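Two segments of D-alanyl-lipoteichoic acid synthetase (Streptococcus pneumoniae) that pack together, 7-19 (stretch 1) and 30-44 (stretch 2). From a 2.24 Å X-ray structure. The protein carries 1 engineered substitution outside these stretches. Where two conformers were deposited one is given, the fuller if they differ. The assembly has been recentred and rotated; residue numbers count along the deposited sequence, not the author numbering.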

ATOM      1  N   MET C   7     -21.611  -1.533  18.826  1.00110.08           N
ATOM      2  CA  MET C   7     -22.972  -1.552  18.210  1.00110.80           C
ATOM      3  C   MET C   7     -24.062  -2.019  19.175  1.00108.18           C
ATOM      4  O   MET C   7     -24.320  -3.219  19.310  1.00107.93           O
ATOM      5  N   HIS C   8     -24.684  -1.057  19.855  1.00104.00           N
ATOM      6  CA  HIS C   8     -25.910  -1.312  20.603  1.00 98.76           C
ATOM      7  C   HIS C   8     -27.004  -0.352  20.143  1.00 91.48           C
ATOM      8  O   HIS C   8     -26.720   0.760  19.687  1.00 90.14           O
ATOM      9  N   HIS C   9     -28.250  -0.791  20.275  1.00 83.44           N
ATOM     10  CA  HIS C   9     -29.375  -0.163  19.593  1.00 71.61           C
ATOM     11  C   HIS C   9     -30.254   0.683  20.507  1.00 69.93           C
ATOM     12  O   HIS C   9     -30.585   0.278  21.622  1.00 73.24           O
ATOM     13  N   ASN C  10     -30.621   1.864  20.019  1.00 66.57           N
ATOM     14  CA  ASN C  10     -31.607   2.708  20.680  1.00 64.29           C
ATOM     15  C   ASN C  10     -32.899   2.703  19.869  1.00 63.20           C
ATOM     16  O   ASN C  10     -32.911   3.133  18.716  1.00 65.31           O
ATOM     17  N   LEU C  11     -33.975   2.206  20.477  1.00 62.12           N
ATOM     18  CA  LEU C  11     -35.277   2.067  19.813  1.00 58.93           C
ATOM     19  C   LEU C  11     -35.889   3.412  19.403  1.00 56.07           C
ATOM     20  O   LEU C  11     -36.514   3.516  18.342  1.00 50.38           O
ATOM     21  N   GLY C  12     -35.689   4.427  20.243  1.00 52.81           N
ATOM     22  CA  GLY C  12     -36.190   5.778  19.995  1.00 50.56           C
ATOM     23  C   GLY C  12     -35.621   6.429  18.748  1.00 50.85           C
ATOM     24  O   GLY C  12     -36.370   7.000  17.952  1.00 51.99           O
ATOM     25  N   ALA C  13     -34.302   6.326  18.576  1.00 46.85           N
ATOM     26  CA  ALA C  13     -33.595   6.922  17.435  1.00 44.96           C
ATOM     27  C   ALA C  13     -33.939   6.247  16.113  1.00 45.52           C
ATOM     28  O   ALA C  13     -33.968   6.894  15.065  1.00 48.72           O
ATOM     29  N   GLU C  14     -34.203   4.945  16.180  1.00 43.67           N
ATOM     30  CA  GLU C  14     -34.534   4.146  15.004  1.00 46.47           C
ATOM     31  C   GLU C  14     -35.933   4.408  14.471  1.00 45.46           C
ATOM     32  O   GLU C  14     -36.146   4.378  13.261  1.00 45.93           O
ATOM     33  N   LYS C  15     -36.874   4.661  15.377  1.00 45.92           N
ATOM     34  CA  LYS C  15     -38.246   4.990  15.003  1.00 46.13           C
ATOM     35  C   LYS C  15     -38.319   6.332  14.285  1.00 46.82           C
ATOM     36  O   LYS C  15     -39.088   6.486  13.334  1.00 53.43           O
ATOM     37  N   ARG C  16     -37.504   7.285  14.735  1.00 44.10           N
ATOM     38  CA  ARG C  16     -37.443   8.615  14.123  1.00 42.98           C
ATOM     39  C   ARG C  16     -36.786   8.587  12.742  1.00 41.78           C
ATOM     40  O   ARG C  16     -37.206   9.313  11.839  1.00 37.24           O
ATOM     41  N   SER C  17     -35.773   7.737  12.588  1.00 38.47           N
ATOM     42  CA  SER C  17     -35.082   7.546  11.310  1.00 43.66           C
ATOM     43  C   SER C  17     -35.973   6.853  10.285  1.00 42.61           C
ATOM     44  O   SER C  17     -35.919   7.166   9.095  1.00 47.90           O
ATOM     45  N   ALA C  18     -36.791   5.919  10.768  1.00 44.13           N
ATOM     46  CA  ALA C  18     -37.674   5.109   9.932  1.00 39.10           C
ATOM     47  C   ALA C  18     -38.715   5.922   9.179  1.00 38.65           C
ATOM     48  O   ALA C  18     -39.100   5.561   8.068  1.00 32.83           O
ATOM     49  N   VAL C  19     -39.157   7.020   9.786  1.00 45.34           N
ATOM     50  CA  VAL C  19     -40.223   7.849   9.225  1.00 45.74           C
ATOM     51  C   VAL C  19     -39.771   9.270   8.862  1.00 46.01           C
ATOM     52  O   VAL C  19     -40.596  10.105   8.483  1.00 46.53           O
ATOM     53  N   SER C  30     -25.351   4.759   8.445  1.00 38.65           N
ATOM     54  CA  SER C  30     -25.602   4.630   9.884  1.00 42.81           C
ATOM     55  C   SER C  30     -27.043   4.378  10.314  1.00 42.68           C
ATOM     56  O   SER C  30     -27.317   3.356  10.937  1.00 44.65           O
ATOM     57  N   GLN C  31     -27.945   5.297   9.975  1.00 47.07           N
ATOM     58  CA  GLN C  31     -29.338   5.246  10.437  1.00 43.39           C
ATOM     59  C   GLN C  31     -30.104   4.019   9.943  1.00 40.99           C
ATOM     60  O   GLN C  31     -30.823   3.387  10.720  1.00 43.44           O
ATOM     61  N   LYS C  32     -29.939   3.672   8.667  1.00 37.39           N
ATOM     62  CA  LYS C  32     -30.626   2.511   8.103  1.00 32.05           C
ATOM     63  C   LYS C  32     -30.055   1.165   8.561  1.00 35.15           C
ATOM     64  O   LYS C  32     -30.803   0.213   8.732  1.00 40.07           O
ATOM     65  N   VAL C  33     -28.747   1.092   8.790  1.00 34.40           N
ATOM     66  CA  VAL C  33     -28.129  -0.152   9.263  1.00 30.08           C
ATOM     67  C   VAL C  33     -28.420  -0.396  10.755  1.00 33.40           C
ATOM     68  O   VAL C  33     -28.581  -1.544  11.172  1.00 27.45           O
ATOM     69  N   ARG C  34     -28.524   0.688  11.529  1.00 37.82           N
ATOM     70  CA  ARG C  34     -28.823   0.623  12.963  0.50 43.02           C
ATOM     71  C   ARG C  34     -30.200   0.007  13.222  1.00 42.43           C
ATOM     72  O   ARG C  34     -30.354  -0.857  14.088  1.00 40.20           O
ATOM     73  N   ALA C  35     -31.194   0.467  12.462  1.00 40.34           N
ATOM     74  CA  ALA C  35     -32.573  -0.005  12.596  1.00 38.47           C
ATOM     75  C   ALA C  35     -32.779  -1.410  12.032  1.00 37.35           C
ATOM     76  O   ALA C  35     -33.404  -2.254  12.677  1.00 40.28           O
ATOM     77  N   LEU C  36     -32.235  -1.661  10.842  1.00 35.57           N
ATOM     78  CA  LEU C  36     -32.406  -2.950  10.162  1.00 32.27           C
ATOM     79  C   LEU C  36     -31.598  -4.115  10.761  1.00 36.36           C
ATOM     80  O   LEU C  36     -31.748  -5.259  10.325  1.00 43.34           O
ATOM     81  N   SER C  37     -30.758  -3.829  11.756  1.00 38.31           N
ATOM     82  CA  SER C  37     -29.969  -4.862  12.439  1.00 39.48           C
ATOM     83  C   SER C  37     -30.352  -5.069  13.912  1.00 41.62           C
ATOM     84  O   SER C  37     -29.725  -5.876  14.606  1.00 41.61           O
ATOM     85  N   ASP C  38     -31.368  -4.342  14.377  1.00 42.66           N
ATOM     86  CA  ASP C  38     -31.891  -4.484  15.740  1.00 51.10           C
ATOM     87  C   ASP C  38     -32.568  -5.849  15.912  1.00 52.34           C
ATOM     88  O   ASP C  38     -33.518  -6.163  15.188  1.00 52.71           O
ATOM     89  N   PRO C  39     -32.068  -6.673  16.857  1.00 56.44           N
ATOM     90  CA  PRO C  39     -32.700  -7.964  17.141  1.00 57.00           C
ATOM     91  C   PRO C  39     -34.008  -7.851  17.932  1.00 58.31           C
ATOM     92  O   PRO C  39     -34.835  -8.762  17.876  1.00 60.67           O
ATOM     93  N   ASN C  40     -34.189  -6.743  18.651  1.00 57.41           N
ATOM     94  CA  ASN C  40     -35.347  -6.549  19.530  1.00 57.41           C
ATOM     95  C   ASN C  40     -36.619  -6.117  18.807  1.00 56.50           C
ATOM     96  O   ASN C  40     -37.723  -6.470  19.223  1.00 61.07           O
ATOM     97  N   VAL C  41     -36.462  -5.338  17.739  1.00 56.17           N
ATOM     98  CA  VAL C  41     -37.592  -4.905  16.910  1.00 54.30           C
ATOM     99  C   VAL C  41     -37.308  -5.100  15.423  1.00 50.22           C
ATOM    100  O   VAL C  41     -36.184  -4.891  14.958  1.00 52.01           O
ATOM    101  N   ARG C  42     -38.338  -5.498  14.685  1.00 45.94           N
ATOM    102  CA  ARG C  42     -38.203  -5.767  13.261  1.00 40.02           C
ATOM    103  C   ARG C  42     -38.516  -4.530  12.428  1.00 41.10           C
ATOM    104  O   ARG C  42     -39.633  -4.017  12.450  1.00 41.58           O
ATOM    105  N   PHE C  43     -37.506  -4.047  11.714  1.00 36.12           N
ATOM    106  CA  PHE C  43     -37.687  -2.978  10.750  1.00 31.45           C
ATOM    107  C   PHE C  43     -37.631  -3.567   9.344  1.00 34.03           C
ATOM    108  O   PHE C  43     -36.790  -4.421   9.053  1.00 37.27           O
ATOM    109  N   VAL C  44     -38.548  -3.122   8.491  1.00 29.68           N
ATOM    110  CA  VAL C  44     -38.695  -3.650   7.138  1.00 32.39           C
ATOM    111  C   VAL C  44     -38.407  -2.538   6.132  1.00 31.52           C
ATOM    112  O   VAL C  44     -39.017  -1.468   6.207  1.00 33.45           O
TER

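The apolar part of this contact is built from the second stretch's Val41 and Phe43, which meet one side of helix 11-18. Both point their CA-to-CB bonds toward the first stretch. Phe43, with chi1 at -80° (m) and chi2 at -89°, is buried and gives up 69 Å² to the contact. Its CE1 lies 3.7 Å from Ala18 CB, a methyl that itself points toward the second stretch, and its CZ comes within 4.2 Å of Lys15 CG. The lysine's CA-to-CB bond points away, so that it is the base of an extended chain (m, t, t, t) that brushes the ring, while its NZ is satisfied elsewhere in the structure. One turn earlier, Leu11 (t, p) starts sideways but brings its end nearer, placing CD1 3.6 Å from Val41 CG2; Val41 has chi1 at -80° (m).

Glu14 joins this apolar patch to the polar groups beyond it. It points toward the second stretch from the place where the backbones come close, its CA 5.2 Å from Ala35 CA, and the Glu14 and Ala35 CB atoms are 3.9 Å apart. With chi1 m and chi2 t, the carboxylate reaches toward Asp38 and Phe43: Glu14 OE1 lies 3.6 Å from Phe43 CE2 and only 2.8 Å from Asp38 OD1. Both oxygens of the latter pair are acceptors and both groups are acidic, so this is a close approach of like charges and not a hydrogen bond. The other oxygen faces Arg34, but Glu14 OE2 is 4.2 Å from Arg34 NE and well out of the guanidinium plane. Opposite charges are therefore near without a salt bridge, and the buried NE has no partner in the model.

Asp38 (chi1 t) also receives a bond within its own stretch, from Asn40 N to Asp38 OD2 at 3.0 Å. Its CA sits 3.8 Å from the centroid of the His9 ring and 10° off the ring normal, a CH-pi contact over the face. His9 (chi1 m) starts sideways and swings its ring inward. At the ring edge, His9 ND1 donates to Arg34 O at 2.9 Å, but the 126° angle makes this bond weak. Ser37 OG also lies near the ring plane, 3.2 Å from His9 CE1, and is itself bonded to Val33 O at a very short 2.5 Å.

Toward the other end of helix 11-18, Gln31 (m, t) and Ser17 (m) point toward each other's stretch. Gln31 NE2 donates to Ser17 OG at 2.9 Å with a nearly straight angle of 171°, and Ser17 OG in turn donates to Ala13 O at 2.8 Å.

On the polar side of the contact, Arg34 extends (t, t, t) and has the largest covered area of any residue here, 114 Å². His8 O lies over one face of its guanidinium, 3.8 Å from Arg34 NH1, and Asn10 CB approaches the edge, 3.4 Å from Arg34 NH1. Poorly ordered Met7 adds a loose contact, its CE 4.4 Å from Val33 CG1.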

ATOM      1  CB  MET C   7     -22.980  -2.407  16.936  1.00112.76           C
ATOM      2  CG  MET C   7     -23.112  -1.613  15.641  1.00116.05           C
ATOM      3  SD  MET C   7     -24.823  -1.158  15.274  1.00117.51           S
ATOM      4  CE  MET C   7     -24.630  -0.331  13.699  1.00112.70           C
ATOM      5  CB  HIS C   8     -25.692  -1.232  22.117  1.00102.67           C
ATOM      6  CG  HIS C   8     -26.584  -2.150  22.898  1.00108.80           C
ATOM      7  ND1 HIS C   8     -27.837  -1.779  23.338  1.00109.98           N
ATOM      8  CD2 HIS C   8     -26.408  -3.430  23.306  1.00111.33           C
ATOM      9  CE1 HIS C   8     -28.391  -2.788  23.987  1.00110.54           C
ATOM     10  NE2 HIS C   8     -27.544  -3.801  23.983  1.00112.13           N
ATOM     11  CB  HIS C   9     -30.218  -1.242  18.906  1.00 66.55           C
ATOM     12  CG  HIS C   9     -29.444  -2.091  17.946  1.00 56.31           C
ATOM     13  ND1 HIS C   9     -29.316  -1.776  16.611  1.00 52.31           N
ATOM     14  CD2 HIS C   9     -28.745  -3.236  18.131  1.00 55.91           C
ATOM     15  CE1 HIS C   9     -28.575  -2.693  16.014  1.00 43.78           C
ATOM     16  NE2 HIS C   9     -28.217  -3.590  16.914  1.00 45.86           N
ATOM     17  CB  ASN C  10     -31.072   4.133  20.847  1.00 64.72           C
ATOM     18  CG  ASN C  10     -32.058   5.058  21.540  1.00 68.26           C
ATOM     19  OD1 ASN C  10     -32.427   6.102  21.002  1.00 62.69           O
ATOM     20  ND2 ASN C  10     -32.488   4.679  22.739  1.00 74.76           N
ATOM     21  CB  LEU C  11     -36.244   1.267  20.703  1.00 59.96           C
ATOM     22  CG  LEU C  11     -37.724   1.067  20.341  1.00 59.61           C
ATOM     23  CD1 LEU C  11     -37.901   0.437  18.973  1.00 54.72           C
ATOM     24  CD2 LEU C  11     -38.428   0.231  21.401  1.00 61.57           C
ATOM     25  CB  ALA C  13     -32.093   6.896  17.665  1.00 41.15           C
ATOM     26  CB  GLU C  14     -34.357   2.667  15.311  1.00 45.44           C
ATOM     27  CG  GLU C  14     -32.914   2.291  15.523  1.00 50.79           C
ATOM     28  CD  GLU C  14     -32.760   0.976  16.234  1.00 53.10           C
ATOM     29  OE1 GLU C  14     -33.673   0.131  16.145  1.00 56.56           O
ATOM     30  OE2 GLU C  14     -31.715   0.792  16.882  1.00 57.87           O
ATOM     31  CB  LYS C  15     -39.163   4.985  16.230  1.00 47.70           C
ATOM     32  CG  LYS C  15     -39.495   3.592  16.737  1.00 51.79           C
ATOM     33  CD  LYS C  15     -40.561   3.625  17.818  1.00 57.55           C
ATOM     34  CE  LYS C  15     -41.137   2.234  18.053  1.00 59.71           C
ATOM     35  NZ  LYS C  15     -42.089   2.207  19.194  1.00 61.67           N
ATOM     36  CB  ARG C  16     -36.726   9.601  15.047  1.00 44.23           C
ATOM     37  CG  ARG C  16     -37.455   9.816  16.357  1.00 50.33           C
ATOM     38  CD  ARG C  16     -36.754  10.802  17.261  1.00 55.66           C
ATOM     39  NE  ARG C  16     -36.907  10.394  18.655  1.00 65.92           N
ATOM     40  CZ  ARG C  16     -35.925   9.906  19.409  1.00 65.13           C
ATOM     41  NH1 ARG C  16     -34.697   9.794  18.923  1.00 58.81           N
ATOM     42  NH2 ARG C  16     -36.167   9.555  20.665  1.00 70.45           N
ATOM     43  CB  SER C  17     -33.811   6.719  11.509  1.00 37.95           C
ATOM     44  OG  SER C  17     -32.957   7.327  12.458  1.00 43.51           O
ATOM     45  CB  ALA C  18     -38.351   4.051  10.771  1.00 40.60           C
ATOM     46  CB  VAL C  19     -41.449   7.915  10.175  1.00 47.77           C
ATOM     47  CG1 VAL C  19     -41.993   6.523  10.442  1.00 49.37           C
ATOM     48  CG2 VAL C  19     -41.084   8.598  11.481  1.00 44.24           C
ATOM     49  CB  SER C  30     -25.033   5.831  10.642  1.00 41.41           C
ATOM     50  OG  SER C  30     -25.123   5.634  12.044  1.00 49.76           O
ATOM     51  CB  GLN C  31     -30.084   6.530  10.059  1.00 42.24           C
ATOM     52  CG  GLN C  31     -29.582   7.780  10.767  1.00 47.44           C
ATOM     53  CD  GLN C  31     -30.298   9.043  10.311  1.00 49.91           C
ATOM     54  OE1 GLN C  31     -29.718   9.884   9.624  1.00 58.81           O
ATOM     55  NE2 GLN C  31     -31.564   9.177  10.689  1.00 50.57           N
ATOM     56  CB  LYS C  32     -30.757   2.596   6.573  1.00 32.85           C
ATOM     57  CG  LYS C  32     -29.468   2.503   5.769  1.00 35.86           C
ATOM     58  CD  LYS C  32     -29.716   2.938   4.333  1.00 31.54           C
ATOM     59  CE  LYS C  32     -28.487   2.750   3.475  1.00 30.53           C
ATOM     60  NZ  LYS C  32     -28.673   3.396   2.145  1.00 28.55           N
ATOM     61  CB  VAL C  33     -26.605  -0.219   8.914  1.00 29.61           C
ATOM     62  CG1 VAL C  33     -25.909  -1.393   9.605  1.00 12.49           C
ATOM     63  CG2 VAL C  33     -26.418  -0.332   7.398  1.00 23.90           C
ATOM     64  CB  ARG C  34     -28.759   2.032  13.558  0.50 45.34           C
ATOM     65  CG  ARG C  34     -28.742   2.126  15.072  0.50 55.08           C
ATOM     66  CD  ARG C  34     -28.606   3.588  15.475  0.50 63.78           C
ATOM     67  NE  ARG C  34     -28.837   3.811  16.903  0.50 63.73           N
ATOM     68  CZ  ARG C  34     -27.872   3.959  17.808  0.50 65.29           C
ATOM     69  NH1 ARG C  34     -28.188   4.164  19.080  0.50 63.70           N
ATOM     70  NH2 ARG C  34     -26.591   3.905  17.450  0.50 65.73           N
ATOM     71  CB  ALA C  35     -33.532   0.974  11.949  1.00 32.13           C
ATOM     72  CB  LEU C  36     -32.132  -2.810   8.658  1.00 33.08           C
ATOM     73  CG  LEU C  36     -33.064  -1.872   7.874  1.00 34.50           C
ATOM     74  CD1 LEU C  36     -32.545  -1.622   6.468  1.00 35.15           C
ATOM     75  CD2 LEU C  36     -34.483  -2.391   7.825  1.00 33.59           C
ATOM     76  CB  SER C  37     -28.470  -4.562  12.324  1.00 42.09           C
ATOM     77  OG  SER C  37     -28.168  -3.299  12.893  1.00 35.04           O
ATOM     78  CB  ASP C  38     -32.886  -3.353  16.051  1.00 51.01           C
ATOM     79  CG  ASP C  38     -33.120  -3.148  17.556  1.00 57.39           C
ATOM     80  OD1 ASP C  38     -33.521  -2.032  17.935  1.00 53.64           O
ATOM     81  OD2 ASP C  38     -32.910  -4.076  18.369  1.00 60.44           O
ATOM     82  CB  PRO C  39     -31.641  -8.705  17.976  1.00 58.78           C
ATOM     83  CG  PRO C  39     -30.391  -7.869  17.899  1.00 55.35           C
ATOM     84  CD  PRO C  39     -30.865  -6.474  17.685  1.00 56.37           C
ATOM     85  CB  ASN C  40     -35.016  -5.551  20.645  1.00 58.47           C
ATOM     86  CG  ASN C  40     -33.728  -5.897  21.380  1.00 64.76           C
ATOM     87  OD1 ASN C  40     -33.538  -7.026  21.836  1.00 56.48           O
ATOM     88  ND2 ASN C  40     -32.836  -4.918  21.498  1.00 70.39           N
ATOM     89  CB  VAL C  41     -37.988  -3.432  17.165  1.00 56.69           C
ATOM     90  CG1 VAL C  41     -38.846  -3.310  18.422  1.00 63.26           C
ATOM     91  CG2 VAL C  41     -36.758  -2.552  17.259  1.00 60.53           C
ATOM     92  CB  ARG C  42     -39.102  -6.932  12.852  1.00 36.57           C
ATOM     93  CG  ARG C  42     -39.009  -7.309  11.392  1.00 36.76           C
ATOM     94  CD  ARG C  42     -40.072  -8.319  11.049  1.00 40.67           C
ATOM     95  NE  ARG C  42     -40.068  -8.655   9.629  1.00 46.03           N
ATOM     96  CZ  ARG C  42     -41.074  -9.257   9.003  1.00 45.33           C
ATOM     97  NH1 ARG C  42     -42.174  -9.587   9.671  1.00 52.44           N
ATOM     98  NH2 ARG C  42     -40.984  -9.525   7.708  1.00 46.17           N
ATOM     99  CB  PHE C  43     -36.647  -1.869  10.942  1.00 27.05           C
ATOM    100  CG  PHE C  43     -36.970  -0.921  12.070  1.00 23.50           C
ATOM    101  CD1 PHE C  43     -37.740   0.216  11.844  1.00 15.50           C
ATOM    102  CD2 PHE C  43     -36.498  -1.161  13.361  1.00 24.50           C
ATOM    103  CE1 PHE C  43     -38.047   1.096  12.894  1.00 30.65           C
ATOM    104  CE2 PHE C  43     -36.795  -0.283  14.412  1.00 21.88           C
ATOM    105  CZ  PHE C  43     -37.570   0.841  14.180  1.00 15.66           C
ATOM    106  CB  VAL C  44     -40.123  -4.220   6.897  1.00 31.02           C
ATOM    107  CG1 VAL C  44     -40.255  -4.814   5.491  1.00 32.88           C
ATOM    108  CG2 VAL C  44     -40.461  -5.270   7.930  1.00 31.88           C
TER